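Local structure of heavy metal cation tricomponent efflux pump ZneA(CzcA-like) (Cupriavidus metallidurans, 4K0J) at residues Leu36-Asp41 with Ala384-Leu389; Pro40-Thr45 with Gln454-Lys459; Ser132-Ile137 with Gln650-Gly655; Leu371-Leu376 with Gly469-Gly474; Asn910-Val915 with Gln986-Thr991. The protein exports Zn(II) in exchange for protons as a trimeric inner-membrane pump of the resistance-nodulation-cell division (RND) superfamily. One frame throughout, in Å; residues are numbered along the deposited sequence.

Contact 1. Residues Leu36-Asp41 with Ala384-Leu389; sequences LEAYPD and ANLLSL
Glu37 and Leu386 make the hydrogen bond that joins these two segments: Leu386 N donates to Glu37 O at 3.1 Å, nearly straight at 164°. The same carbonyl oxygen takes a CA-H...O contact from Asn385 CA at 3.4 Å, which makes Glu37 O a shared acceptor for two consecutive residues. Polar side chains meet on less favourable terms. Glu37 OE1 lies 3.3 Å from Asn385 OD1, two acceptors with no bond between them, and the carboxylate and amide planes are turned 65° apart. Asn385 ND2 makes weak hydrogen bonds to the carbonyls of Lys459 and Leu460.

The backbones form a small parallel sheet of two strands, 36-37 and 384-385, with Leu36 and Ala384 on one face and Glu37 and Asn385 on the other. It ties the chain just beyond transmembrane helix 13-31 to the start of a predicted transmembrane helix, and Asn385 sits at the N-cap of helix 386-389 without making a capping bond from its side chain.

Apolar contacts fill in around this sheet. Leu386 has CG anti to the carbonyl carbon (chi1 -53°) and splits the two methyls beyond it, CD2 meeting Leu36 CD2 at 3.8 Å while CD1 rests on Ala38 CB at the same distance. Leu387 turns its branch point to the backbone, with CG 3.2 Å from Ala38 O, and reaches the proline ring with CD1, 3.9 Å from Pro40 CD. The neighbouring ring carbon, Pro40 CG, lies 3.2 Å from Asn385 ND2.

Contact 2. Residues Pro40-Thr45 with Gln454-Lys459; sequences PDIADT and QRIEYK
The carboxylate of Asp44 meets Lys459 through one oxygen, OD2 lying 2.6 Å from NZ in a salt bridge, and the two side chains cross at about a right angle. Two further flat groups, the peptide carbonyls of Ile42 and Ala43, receive the same ammonium from above their planes: it stands 46° out of the first and 52° out of the second. The guanidinium of Arg455 has the carboxyl carbon of Glu457 at its edge, in plane, where NH2 and OE1 form a long, weakly hydrogen-bonded salt bridge within residues 454-459.

A lysine of a short helix is bound here by an irregular linker. Residues 40-45 run from strand 36-37 to strand 46-52 of the periplasmic part, opening with an inverse gamma turn centred on Asp41, and the short helix 455-460 lies against them. Lys459 gains its reach from a chain that stays extended beyond CG (chi4 165° at NZ), passing alongside the linker with CD 3.3 Å from Asp41 O. Three oxygens of successive residues thus grip one nitrogen: Ile42 O at 3.1 Å, Ala43 O at 2.7 Å and the Asp44 carboxylate. The negative charge would be expected to favour the ammonium form of the lysine.

Asp41, whose OD2 is hydrogen-bonded to Ser132 OG, ties the linker to the turn at 132-135, while Asn851 of helix 848-873 and Phe546 touch Ile456. Between linker and helix the two isoleucines meet branch to branch, CG2 of Ile42 lying 3.5 Å from CG2 of Ile456.

Contact 3. Residues Ser132-Ile137 with Gln650-Gly655; sequences SPIGEI and QPMIDG
Ile134 and Met652 form the close part of this contact. The methionine methyl does most of the touching: CE lies 3.5 Å from Ile134 CB and 3.8 Å from Ile134 CD1, carried there by a bend at chi3 (93°) after an extended chi2. On the backbone side of the same pair, Ile134 CG2 approaches Met652 O at 3.5 Å. Pro133 adds a second close point, its CB lying 3.5 Å from Gly655 C, where the glycine has no side chain to intervene.

Glu136 marks the loose side. It is partly exposed, and its OE1 stays 4.3 Å from Pro651 O, making no bond across.

Residues Ser132 to Gly135 form a type I beta turn, steadied by an ST turn in which Ser132 OG accepts from Ile134 N at 3.2 Å. It leads into strand 135-143 and abuts Met652 and Gly655, the latter in helix 653-660, joining two parts of the periplasmic region. No hydrogen bond links the segments. The direct contact is thus van der Waals in character, while each segment has its own polar partner: Glu552 accepts from Met652 N, and Arg323 donates to Ile134 O.

Contact 4. Residues Leu371-Leu376 with Gly469-Gly474; sequences LMAFIL and GFALFG
Leu376 lies over one face of the Phe470 ring, its CB 3.8 Å from the ring centroid and 20° off the normal, a CH-pi contact displaced toward the rim. The methyl CD1 of the same leucine continues the overlap at the base of the ring, 3.7 Å from Phe470 CB. Ala373 fills the next position: its CB meets Phe470 CB at 3.9 Å and Ala471 CB at 3.8 Å. At the far end Met372 reaches over Gly474, where the methionine CE comes 3.6 Å from the glycine O.

Phe470 CG is anti to its carbonyl carbon (chi1 -53°), which sets CG on the side of the backbone N; the ring beyond it is covered by Leu376 CB. Met372 instead has CG anti to the backbone N and a chain bent at chi3, which turns CE back onto the glycine.

Behind the side chains stands the helix geometry. The axes of segments 371-376 and 469-474 approach to 8.0 Å and run closer to antiparallel than parallel, at 134° between their directions. Ala373 and Ala471, whose CA atoms are 4.9 Å apart, are the closest pair, consistent with small residues permitting the approach; Gly474 faces Met372. No hydrogen bond joins the segments. Both belong to predicted transmembrane helices, and Leu376 is on the surface of the protein, where it may meet lipid.

Around the pair, helix 13-31 lies against 371-376, with Val23 touching Met372 and Trp31 meeting the ring of Phe374, whereas helix 433-447 takes Leu472 of the other helix among Met440, Ile443 and Ile444.

Contact 5. Residues Asn910-Val915 with Gln986-Thr991; sequences NVSSAV and QRPLAT
Pro988 overlaps the first turn of helix 911-939, its CB resting 3.3 Å from Asn910 OD1 and 3.7 Å from Ser913 CB, with the side chains of Asn910 and the proline crossing at about a right angle. That amide oxygen has a second task: it caps the helix by accepting from Ser913 N at 3.1 Å. Ser913 OG in turn donates to Asn910 O at 2.7 Å, a carbonyl that also takes the backbone N of Ala914, so Asn910 accepts bonds on its side-chain oxygen and on its main-chain oxygen.

Leu989 follows with apolar branches. Its CG is 3.2 Å from Ser912 O, and its CD2 lies 3.6 Å from Val915 CG1, the two side chains pointing the same way side by side. Ser912 OG, anti to the backbone N (chi1 -175°), meets Pro988 CB and Leu989 CD1, but its hydrogen bond goes to Val985 O.

The axes of the short segments 911-915 and 986-991 come within 7.2 Å and lie 38° apart in direction. The touching residues are all buried, at the start of helix 911-939, a predicted transmembrane helix, and on helix 986-997. Helix 323-353 touches Gln986 through Val334 and Thr337, and helix 891-905 borders Arg987 and Thr991.

Contacts 1, 2 and 3 cluster where the membrane helices give way to the periplasmic part, with centres 12 to 15 Å apart, and alternate along the chain. Contacts 1 and 2 share Pro40 and Asp41, and Asp41 bonds to Ser132 of contact 3; this common linker after helix 13-31 is consistent with coupling between membrane and periplasmic parts in RND pumps. Contact 4, about 17 Å from contact 1 between centres, joins two predicted transmembrane helices; it alternates with contacts 1 and 2 but is nested inside contact 3. Contact 5, at the start of predicted transmembrane helix 911-939, touches contact 1 through Leu387 and Gln986 and follows in series.

Contact 1. Residues Leu36-Asp41 with Ala384-Leu389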
# COMPACT_ATOMS: atom_id res chain seq x y z
N LEU C 36 8.79 23.80 5.24
CA LEU C 36 9.39 24.83 4.40
C LEU C 36 9.80 24.26 3.06
O LEU C 36 10.59 23.32 2.99
CB LEU C 36 10.61 25.45 5.08
CG LEU C 36 10.34 26.59 6.06
CD1 LEU C 36 11.64 27.00 6.73
CD2 LEU C 36 9.70 27.76 5.35
N GLU C 37 9.25 24.83 1.99
CA GLU C 37 9.62 24.44 0.64
C GLU C 37 10.00 25.67 -0.18
O GLU C 37 9.15 26.48 -0.51
CB GLU C 37 8.49 23.66 -0.02
CG GLU C 37 8.14 22.37 0.71
CD GLU C 37 7.06 21.58 0.01
OE1 GLU C 37 6.73 21.92 -1.14
OE2 GLU C 37 6.54 20.62 0.62
N ALA C 38 11.29 25.80 -0.48
CA ALA C 38 11.79 26.95 -1.22
C ALA C 38 11.83 26.67 -2.71
O ALA C 38 11.70 27.58 -3.53
CB ALA C 38 13.18 27.34 -0.72
N TYR C 39 12.02 25.40 -3.05
CA TYR C 39 11.99 24.97 -4.44
C TYR C 39 11.18 23.70 -4.47
O TYR C 39 11.71 22.62 -4.23
CB TYR C 39 13.41 24.71 -4.95
CG TYR C 39 13.53 24.70 -6.46
CD1 TYR C 39 14.18 25.73 -7.13
CD2 TYR C 39 13.01 23.66 -7.22
CE1 TYR C 39 14.30 25.73 -8.50
CE2 TYR C 39 13.12 23.65 -8.60
CZ TYR C 39 13.77 24.69 -9.23
OH TYR C 39 13.89 24.70 -10.61
N PRO C 40 9.88 23.82 -4.76
CA PRO C 40 8.91 22.72 -4.72
C PRO C 40 9.38 21.54 -5.57
O PRO C 40 10.03 21.77 -6.59
CB PRO C 40 7.66 23.33 -5.34
CG PRO C 40 7.80 24.79 -5.12
CD PRO C 40 9.26 25.07 -5.22
N ASP C 41 9.07 20.32 -5.15
CA ASP C 41 9.44 19.13 -5.92
C ASP C 41 8.76 19.17 -7.28
O ASP C 41 7.69 18.60 -7.47
CB ASP C 41 9.09 17.86 -5.16
CG ASP C 41 9.89 16.66 -5.63
OD1 ASP C 41 10.50 15.98 -4.78
OD2 ASP C 41 9.91 16.39 -6.86
N ALA C 384 4.28 25.18 2.84
CA ALA C 384 4.45 26.62 2.78
C ALA C 384 5.46 26.99 1.69
O ALA C 384 6.59 27.36 1.98
CB ALA C 384 4.89 27.16 4.12
N ASN C 385 5.03 26.86 0.43
CA ASN C 385 5.83 27.32 -0.70
C ASN C 385 6.20 28.79 -0.57
O ASN C 385 5.35 29.67 -0.66
CB ASN C 385 5.07 27.11 -2.00
CG ASN C 385 5.45 25.82 -2.70
OD1 ASN C 385 6.19 25.00 -2.16
ND2 ASN C 385 4.93 25.64 -3.91
N LEU C 386 7.49 29.06 -0.37
CA LEU C 386 7.96 30.42 -0.27
C LEU C 386 7.88 31.12 -1.62
O LEU C 386 7.64 32.32 -1.68
CB LEU C 386 9.39 30.43 0.25
CG LEU C 386 9.58 29.65 1.56
CD1 LEU C 386 11.02 29.23 1.74
CD2 LEU C 386 9.10 30.48 2.75
N LEU C 387 8.07 30.37 -2.70
CA LEU C 387 8.01 30.92 -4.05
C LEU C 387 6.64 31.48 -4.38
O LEU C 387 6.52 32.44 -5.14
CB LEU C 387 8.39 29.87 -5.09
CG LEU C 387 9.86 29.49 -5.23
CD1 LEU C 387 10.09 28.64 -6.47
CD2 LEU C 387 10.74 30.74 -5.25
N SER C 388 5.60 30.88 -3.81
CA SER C 388 4.23 31.29 -4.10
C SER C 388 3.62 32.16 -2.99
O SER C 388 2.72 32.95 -3.25
CB SER C 388 3.35 30.08 -4.39
OG SER C 388 3.09 29.33 -3.22
N LEU C 389 4.12 32.01 -1.77
CA LEU C 389 3.67 32.87 -0.67
C LEU C 389 4.27 34.26 -0.79
O LEU C 389 3.76 35.22 -0.20
CB LEU C 389 4.01 32.26 0.68
CG LEU C 389 2.83 31.60 1.39
CD1 LEU C 389 2.24 30.50 0.53
CD2 LEU C 389 3.26 31.07 2.75

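Contact 2. Residues Pro40-Thr45 with Gln454-Lys459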
# COMPACT_ATOMS: atom_id res chain seq x y z
N PRO C 40 9.88 23.82 -4.76
CA PRO C 40 8.91 22.72 -4.72
C PRO C 40 9.38 21.54 -5.57
O PRO C 40 10.03 21.77 -6.59
CB PRO C 40 7.66 23.33 -5.34
CG PRO C 40 7.80 24.79 -5.12
CD PRO C 40 9.26 25.07 -5.22
N ASP C 41 9.07 20.32 -5.15
CA ASP C 41 9.44 19.13 -5.92
C ASP C 41 8.76 19.17 -7.28
O ASP C 41 7.69 18.60 -7.47
CB ASP C 41 9.09 17.86 -5.16
CG ASP C 41 9.89 16.66 -5.63
OD1 ASP C 41 10.50 15.98 -4.78
OD2 ASP C 41 9.91 16.39 -6.86
N ILE C 42 9.42 19.86 -8.21
CA ILE C 42 8.92 20.06 -9.57
C ILE C 42 8.80 18.74 -10.30
O ILE C 42 7.91 18.56 -11.13
CB ILE C 42 9.87 20.99 -10.35
CG1 ILE C 42 9.91 22.37 -9.69
CG2 ILE C 42 9.46 21.12 -11.79
CD1 ILE C 42 8.55 22.94 -9.38
N ALA C 43 9.69 17.81 -9.97
CA ALA C 43 9.79 16.52 -10.64
C ALA C 43 8.48 15.75 -10.75
O ALA C 43 7.55 15.97 -9.97
CB ALA C 43 10.81 15.66 -9.92
N ASP C 44 8.43 14.85 -11.72
CA ASP C 44 7.32 13.92 -11.86
C ASP C 44 7.74 12.58 -11.26
O ASP C 44 8.92 12.35 -11.01
CB ASP C 44 6.95 13.76 -13.33
CG ASP C 44 6.63 15.09 -14.00
OD1 ASP C 44 7.02 15.28 -15.17
OD2 ASP C 44 5.98 15.94 -13.35
N THR C 45 6.77 11.70 -11.04
CA THR C 45 7.05 10.40 -10.45
C THR C 45 7.82 9.49 -11.40
O THR C 45 7.25 8.95 -12.35
CB THR C 45 5.76 9.70 -10.04
OG1 THR C 45 4.85 10.67 -9.51
CG2 THR C 45 6.05 8.64 -8.98
N GLN C 454 -2.05 20.32 -13.99
CA GLN C 454 -1.35 19.35 -13.17
C GLN C 454 0.16 19.48 -13.35
O GLN C 454 0.65 20.51 -13.81
CB GLN C 454 -1.81 17.93 -13.51
CG GLN C 454 -3.30 17.71 -13.33
CD GLN C 454 -3.78 16.38 -13.88
OE1 GLN C 454 -3.08 15.73 -14.66
NE2 GLN C 454 -4.98 15.96 -13.48
N ARG C 455 0.90 18.44 -12.98
CA ARG C 455 2.35 18.40 -13.11
C ARG C 455 3.06 19.58 -12.45
O ARG C 455 2.72 20.02 -11.35
CB ARG C 455 2.77 18.33 -14.58
CG ARG C 455 2.09 17.24 -15.40
CD ARG C 455 2.54 17.32 -16.85
NE ARG C 455 2.72 18.71 -17.27
CZ ARG C 455 3.24 19.08 -18.44
NH1 ARG C 455 3.63 18.17 -19.32
NH2 ARG C 455 3.36 20.37 -18.73
N ILE C 456 4.06 20.10 -13.16
CA ILE C 456 4.95 21.12 -12.63
C ILE C 456 4.28 22.48 -12.44
O ILE C 456 4.51 23.16 -11.44
CB ILE C 456 6.24 21.23 -13.49
CG1 ILE C 456 5.96 21.90 -14.83
CG2 ILE C 456 6.82 19.85 -13.76
CD1 ILE C 456 7.02 21.62 -15.87
N GLU C 457 3.42 22.86 -13.39
CA GLU C 457 2.75 24.15 -13.32
C GLU C 457 1.72 24.16 -12.19
O GLU C 457 1.25 25.21 -11.77
CB GLU C 457 2.08 24.50 -14.66
CG GLU C 457 1.01 23.53 -15.12
CD GLU C 457 1.56 22.39 -15.95
OE1 GLU C 457 2.80 22.25 -16.04
OE2 GLU C 457 0.75 21.63 -16.52
N TYR C 458 1.39 22.97 -11.71
CA TYR C 458 0.55 22.85 -10.53
C TYR C 458 1.40 22.86 -9.26
O TYR C 458 1.12 23.63 -8.34
CB TYR C 458 -0.30 21.58 -10.59
CG TYR C 458 -1.00 21.24 -9.29
CD1 TYR C 458 -2.23 21.80 -8.98
CD2 TYR C 458 -0.43 20.36 -8.38
CE1 TYR C 458 -2.88 21.49 -7.80
CE2 TYR C 458 -1.07 20.05 -7.20
CZ TYR C 458 -2.29 20.61 -6.91
OH TYR C 458 -2.91 20.29 -5.73
N LYS C 459 2.43 22.01 -9.21
CA LYS C 459 3.31 21.93 -8.04
C LYS C 459 3.88 23.30 -7.68
O LYS C 459 4.04 23.64 -6.51
CB LYS C 459 4.45 20.94 -8.28
CG LYS C 459 4.00 19.51 -8.50
CD LYS C 459 5.02 18.74 -9.34
CE LYS C 459 4.41 17.48 -9.92
NZ LYS C 459 5.24 16.90 -11.01

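Contact 3. Residues Ser132-Ile137 with Gln650-Gly655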
# COMPACT_ATOMS: atom_id res chain seq x y z
N SER C 132 14.26 12.46 -5.93
CA SER C 132 13.89 13.37 -7.01
C SER C 132 15.16 13.89 -7.66
O SER C 132 16.22 13.93 -7.02
CB SER C 132 13.08 14.53 -6.45
OG SER C 132 12.95 15.58 -7.39
N PRO C 133 15.08 14.28 -8.94
CA PRO C 133 16.20 14.93 -9.64
C PRO C 133 16.65 16.22 -8.95
O PRO C 133 17.69 16.77 -9.32
CB PRO C 133 15.61 15.26 -11.01
CG PRO C 133 14.13 15.16 -10.83
CD PRO C 133 13.94 14.06 -9.84
N ILE C 134 15.88 16.69 -7.97
CA ILE C 134 16.29 17.81 -7.14
C ILE C 134 16.57 17.36 -5.70
O ILE C 134 16.48 18.16 -4.77
CB ILE C 134 15.22 18.91 -7.10
CG1 ILE C 134 13.95 18.41 -6.42
CG2 ILE C 134 14.91 19.41 -8.50
CD1 ILE C 134 13.05 19.52 -5.94
N GLY C 135 16.92 16.09 -5.54
CA GLY C 135 17.19 15.55 -4.22
C GLY C 135 18.63 15.71 -3.79
O GLY C 135 18.97 15.45 -2.64
N GLU C 136 19.48 16.16 -4.71
CA GLU C 136 20.91 16.27 -4.45
C GLU C 136 21.24 17.53 -3.64
O GLU C 136 21.69 18.53 -4.19
CB GLU C 136 21.66 16.25 -5.77
CG GLU C 136 21.36 15.02 -6.62
CD GLU C 136 21.61 15.25 -8.10
OE1 GLU C 136 21.39 16.38 -8.58
OE2 GLU C 136 22.04 14.29 -8.77
N ILE C 137 21.03 17.46 -2.33
CA ILE C 137 20.92 18.67 -1.53
C ILE C 137 22.20 19.16 -0.87
O ILE C 137 22.26 20.28 -0.38
CB ILE C 137 19.83 18.52 -0.45
CG1 ILE C 137 20.10 17.29 0.41
CG2 ILE C 137 18.45 18.44 -1.08
CD1 ILE C 137 19.07 17.10 1.51
N GLN C 650 21.13 24.44 -14.90
CA GLN C 650 21.26 24.64 -13.45
C GLN C 650 21.18 23.30 -12.72
O GLN C 650 20.59 22.35 -13.23
CB GLN C 650 20.18 25.61 -12.94
CG GLN C 650 20.22 26.97 -13.60
CD GLN C 650 19.42 28.00 -12.85
OE1 GLN C 650 19.93 28.64 -11.94
NE2 GLN C 650 18.16 28.17 -13.25
N PRO C 651 21.79 23.21 -11.53
CA PRO C 651 21.88 21.93 -10.83
C PRO C 651 20.55 21.24 -10.51
O PRO C 651 20.49 20.02 -10.60
CB PRO C 651 22.64 22.30 -9.55
CG PRO C 651 23.47 23.46 -9.94
CD PRO C 651 22.59 24.25 -10.87
N MET C 652 19.52 21.98 -10.14
CA MET C 652 18.24 21.33 -9.82
C MET C 652 17.42 21.08 -11.08
O MET C 652 16.92 19.98 -11.29
CB MET C 652 17.41 22.18 -8.85
CG MET C 652 17.95 22.28 -7.44
SD MET C 652 16.87 23.31 -6.42
CE MET C 652 15.79 22.08 -5.71
N ILE C 653 17.28 22.11 -11.90
CA ILE C 653 16.40 22.06 -13.06
C ILE C 653 16.90 21.14 -14.18
O ILE C 653 16.10 20.60 -14.94
CB ILE C 653 16.12 23.48 -13.62
CG1 ILE C 653 14.90 23.47 -14.55
CG2 ILE C 653 17.34 24.05 -14.32
CD1 ILE C 653 13.62 23.10 -13.86
N ASP C 654 18.21 20.95 -14.26
CA ASP C 654 18.80 20.07 -15.27
C ASP C 654 18.28 18.65 -15.13
O ASP C 654 17.98 17.97 -16.12
CB ASP C 654 20.33 20.08 -15.14
CG ASP C 654 21.01 19.35 -16.27
OD1 ASP C 654 21.28 19.98 -17.31
OD2 ASP C 654 21.30 18.15 -16.12
N GLY C 655 18.16 18.20 -13.88
CA GLY C 655 17.63 16.88 -13.58
C GLY C 655 16.23 16.67 -14.10
O GLY C 655 15.97 15.70 -14.81

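Contact 4. Residues Leu371-Leu376 with Gly469-Gly474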
# COMPACT_ATOMS: atom_id res chain seq x y z
N LEU C 371 -2.79 33.87 9.88
CA LEU C 371 -2.86 32.87 10.94
C LEU C 371 -4.09 31.99 10.75
O LEU C 371 -4.09 30.82 11.14
CB LEU C 371 -2.91 33.55 12.30
CG LEU C 371 -1.63 34.29 12.64
CD1 LEU C 371 -1.68 34.90 14.03
CD2 LEU C 371 -0.45 33.34 12.51
N MET C 372 -5.13 32.56 10.15
CA MET C 372 -6.38 31.85 9.95
C MET C 372 -6.33 31.02 8.68
O MET C 372 -7.25 30.25 8.39
CB MET C 372 -7.52 32.86 9.89
CG MET C 372 -8.89 32.30 10.24
SD MET C 372 -9.92 33.60 10.94
CE MET C 372 -9.48 34.98 9.90
N ALA C 373 -5.25 31.17 7.92
CA ALA C 373 -5.05 30.39 6.71
C ALA C 373 -4.03 29.29 6.93
O ALA C 373 -4.08 28.24 6.29
CB ALA C 373 -4.62 31.29 5.56
N PHE C 374 -3.10 29.53 7.85
CA PHE C 374 -2.08 28.55 8.21
C PHE C 374 -2.73 27.29 8.76
O PHE C 374 -2.37 26.17 8.39
CB PHE C 374 -1.11 29.12 9.24
CG PHE C 374 -0.26 30.24 8.72
CD1 PHE C 374 0.26 31.19 9.57
CD2 PHE C 374 0.03 30.32 7.37
CE1 PHE C 374 1.05 32.22 9.09
CE2 PHE C 374 0.82 31.34 6.88
CZ PHE C 374 1.33 32.29 7.74
N ILE C 375 -3.68 27.48 9.67
CA ILE C 375 -4.41 26.38 10.29
C ILE C 375 -5.06 25.46 9.25
O ILE C 375 -4.96 24.24 9.35
CB ILE C 375 -5.48 26.91 11.29
CG1 ILE C 375 -6.47 25.81 11.66
CG2 ILE C 375 -6.21 28.12 10.71
CD1 ILE C 375 -7.50 26.24 12.69
N LEU C 376 -5.70 26.06 8.26
CA LEU C 376 -6.36 25.29 7.21
C LEU C 376 -5.34 24.59 6.31
O LEU C 376 -5.64 23.56 5.71
CB LEU C 376 -7.27 26.19 6.38
CG LEU C 376 -8.36 26.89 7.20
CD1 LEU C 376 -9.35 27.59 6.30
CD2 LEU C 376 -9.06 25.89 8.11
N GLY C 469 -7.15 31.22 -0.98
CA GLY C 469 -8.54 30.86 -0.74
C GLY C 469 -8.94 31.00 0.72
O GLY C 469 -9.84 31.76 1.07
N PHE C 470 -8.23 30.25 1.57
CA PHE C 470 -8.47 30.25 3.00
C PHE C 470 -8.39 31.65 3.59
O PHE C 470 -9.28 32.08 4.32
CB PHE C 470 -7.46 29.34 3.71
CG PHE C 470 -7.39 27.95 3.14
CD1 PHE C 470 -8.52 27.34 2.64
CD2 PHE C 470 -6.19 27.27 3.10
CE1 PHE C 470 -8.46 26.07 2.11
CE2 PHE C 470 -6.11 26.00 2.57
CZ PHE C 470 -7.24 25.39 2.07
N ALA C 471 -7.31 32.36 3.26
CA ALA C 471 -7.11 33.71 3.77
C ALA C 471 -8.20 34.66 3.29
O ALA C 471 -8.51 35.64 3.95
CB ALA C 471 -5.75 34.23 3.38
N LEU C 472 -8.76 34.36 2.12
CA LEU C 472 -9.81 35.19 1.55
C LEU C 472 -11.08 34.98 2.34
O LEU C 472 -11.76 35.94 2.72
CB LEU C 472 -10.04 34.83 0.08
CG LEU C 472 -10.44 35.95 -0.87
CD1 LEU C 472 -11.82 36.49 -0.54
CD2 LEU C 472 -9.41 37.07 -0.83
N PHE C 473 -11.41 33.72 2.60
CA PHE C 473 -12.57 33.40 3.41
C PHE C 473 -12.40 33.96 4.82
O PHE C 473 -13.38 34.31 5.49
CB PHE C 473 -12.80 31.89 3.47
CG PHE C 473 -14.02 31.50 4.24
CD1 PHE C 473 -15.29 31.75 3.73
CD2 PHE C 473 -13.91 30.90 5.48
CE1 PHE C 473 -16.42 31.39 4.45
CE2 PHE C 473 -15.03 30.54 6.20
CZ PHE C 473 -16.29 30.79 5.68
N GLY C 474 -11.15 34.05 5.27
CA GLY C 474 -10.84 34.64 6.55
C GLY C 474 -11.06 36.14 6.54
O GLY C 474 -11.52 36.72 7.52

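Contact 5. Residues Asn910-Val915 with Gln986-Thr991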
# COMPACT_ATOMS: atom_id res chain seq x y z
N ASN C 910 4.31 33.90 -19.28
CA ASN C 910 4.48 32.59 -18.66
C ASN C 910 3.27 32.21 -17.81
O ASN C 910 2.39 33.03 -17.57
CB ASN C 910 5.74 32.58 -17.81
CG ASN C 910 6.02 33.93 -17.18
OD1 ASN C 910 5.51 34.25 -16.11
ND2 ASN C 910 6.83 34.74 -17.85
N VAL C 911 3.25 30.96 -17.36
CA VAL C 911 2.15 30.47 -16.52
C VAL C 911 2.04 31.30 -15.24
O VAL C 911 0.95 31.49 -14.70
CB VAL C 911 2.30 28.96 -16.19
CG1 VAL C 911 3.51 28.70 -15.32
CG2 VAL C 911 1.04 28.43 -15.53
N SER C 912 3.17 31.82 -14.78
CA SER C 912 3.23 32.68 -13.60
C SER C 912 2.43 33.96 -13.82
O SER C 912 1.56 34.29 -13.02
CB SER C 912 4.68 33.02 -13.29
OG SER C 912 4.79 33.76 -12.09
N SER C 913 2.73 34.66 -14.90
CA SER C 913 2.01 35.88 -15.25
C SER C 913 0.55 35.59 -15.60
O SER C 913 -0.31 36.44 -15.41
CB SER C 913 2.70 36.59 -16.42
OG SER C 913 2.78 35.73 -17.54
N ALA C 914 0.29 34.39 -16.12
CA ALA C 914 -1.08 33.96 -16.38
C ALA C 914 -1.87 33.94 -15.08
O ALA C 914 -2.94 34.57 -14.97
CB ALA C 914 -1.09 32.60 -17.03
N VAL C 915 -1.34 33.22 -14.09
CA VAL C 915 -1.92 33.21 -12.75
C VAL C 915 -2.04 34.64 -12.23
O VAL C 915 -3.00 34.98 -11.53
CB VAL C 915 -1.08 32.35 -11.78
CG1 VAL C 915 -1.67 32.40 -10.38
CG2 VAL C 915 -1.01 30.91 -12.28
N GLN C 986 7.64 35.49 -8.90
CA GLN C 986 6.65 36.39 -8.32
C GLN C 986 6.49 37.62 -9.20
O GLN C 986 5.39 38.14 -9.37
CB GLN C 986 7.11 36.82 -6.93
CG GLN C 986 7.75 35.70 -6.14
CD GLN C 986 8.61 36.23 -5.00
OE1 GLN C 986 8.84 37.43 -4.89
NE2 GLN C 986 9.07 35.32 -4.15
N ARG C 987 7.61 38.09 -9.74
CA ARG C 987 7.62 39.26 -10.61
C ARG C 987 6.65 39.23 -11.79
O ARG C 987 6.17 40.28 -12.21
CB ARG C 987 9.04 39.55 -11.11
CG ARG C 987 10.01 39.90 -10.01
CD ARG C 987 11.31 40.42 -10.58
NE ARG C 987 11.87 39.51 -11.57
CZ ARG C 987 12.65 38.48 -11.27
NH1 ARG C 987 12.96 38.22 -10.01
NH2 ARG C 987 13.12 37.70 -12.24
N PRO C 988 6.37 38.04 -12.36
CA PRO C 988 5.30 38.03 -13.37
C PRO C 988 3.94 38.46 -12.83
O PRO C 988 3.33 39.36 -13.41
CB PRO C 988 5.26 36.56 -13.80
CG PRO C 988 6.65 36.11 -13.64
CD PRO C 988 7.17 36.81 -12.41
N LEU C 989 3.47 37.82 -11.76
CA LEU C 989 2.18 38.19 -11.17
C LEU C 989 2.20 39.64 -10.69
O LEU C 989 1.24 40.38 -10.87
CB LEU C 989 1.81 37.26 -10.01
CG LEU C 989 1.89 35.75 -10.23
CD1 LEU C 989 3.19 35.22 -9.68
CD2 LEU C 989 0.72 35.03 -9.59
N ALA C 990 3.33 40.02 -10.09
CA ALA C 990 3.53 41.38 -9.60
C ALA C 990 3.35 42.39 -10.73
O ALA C 990 2.60 43.36 -10.60
CB ALA C 990 4.91 41.52 -8.99
N THR C 991 4.03 42.15 -11.84
CA THR C 991 3.98 43.03 -12.99
C THR C 991 2.57 43.09 -13.57
O THR C 991 2.02 44.18 -13.78
CB THR C 991 4.95 42.55 -14.08
OG1 THR C 991 6.24 42.33 -13.50
CG2 THR C 991 5.06 43.59 -15.18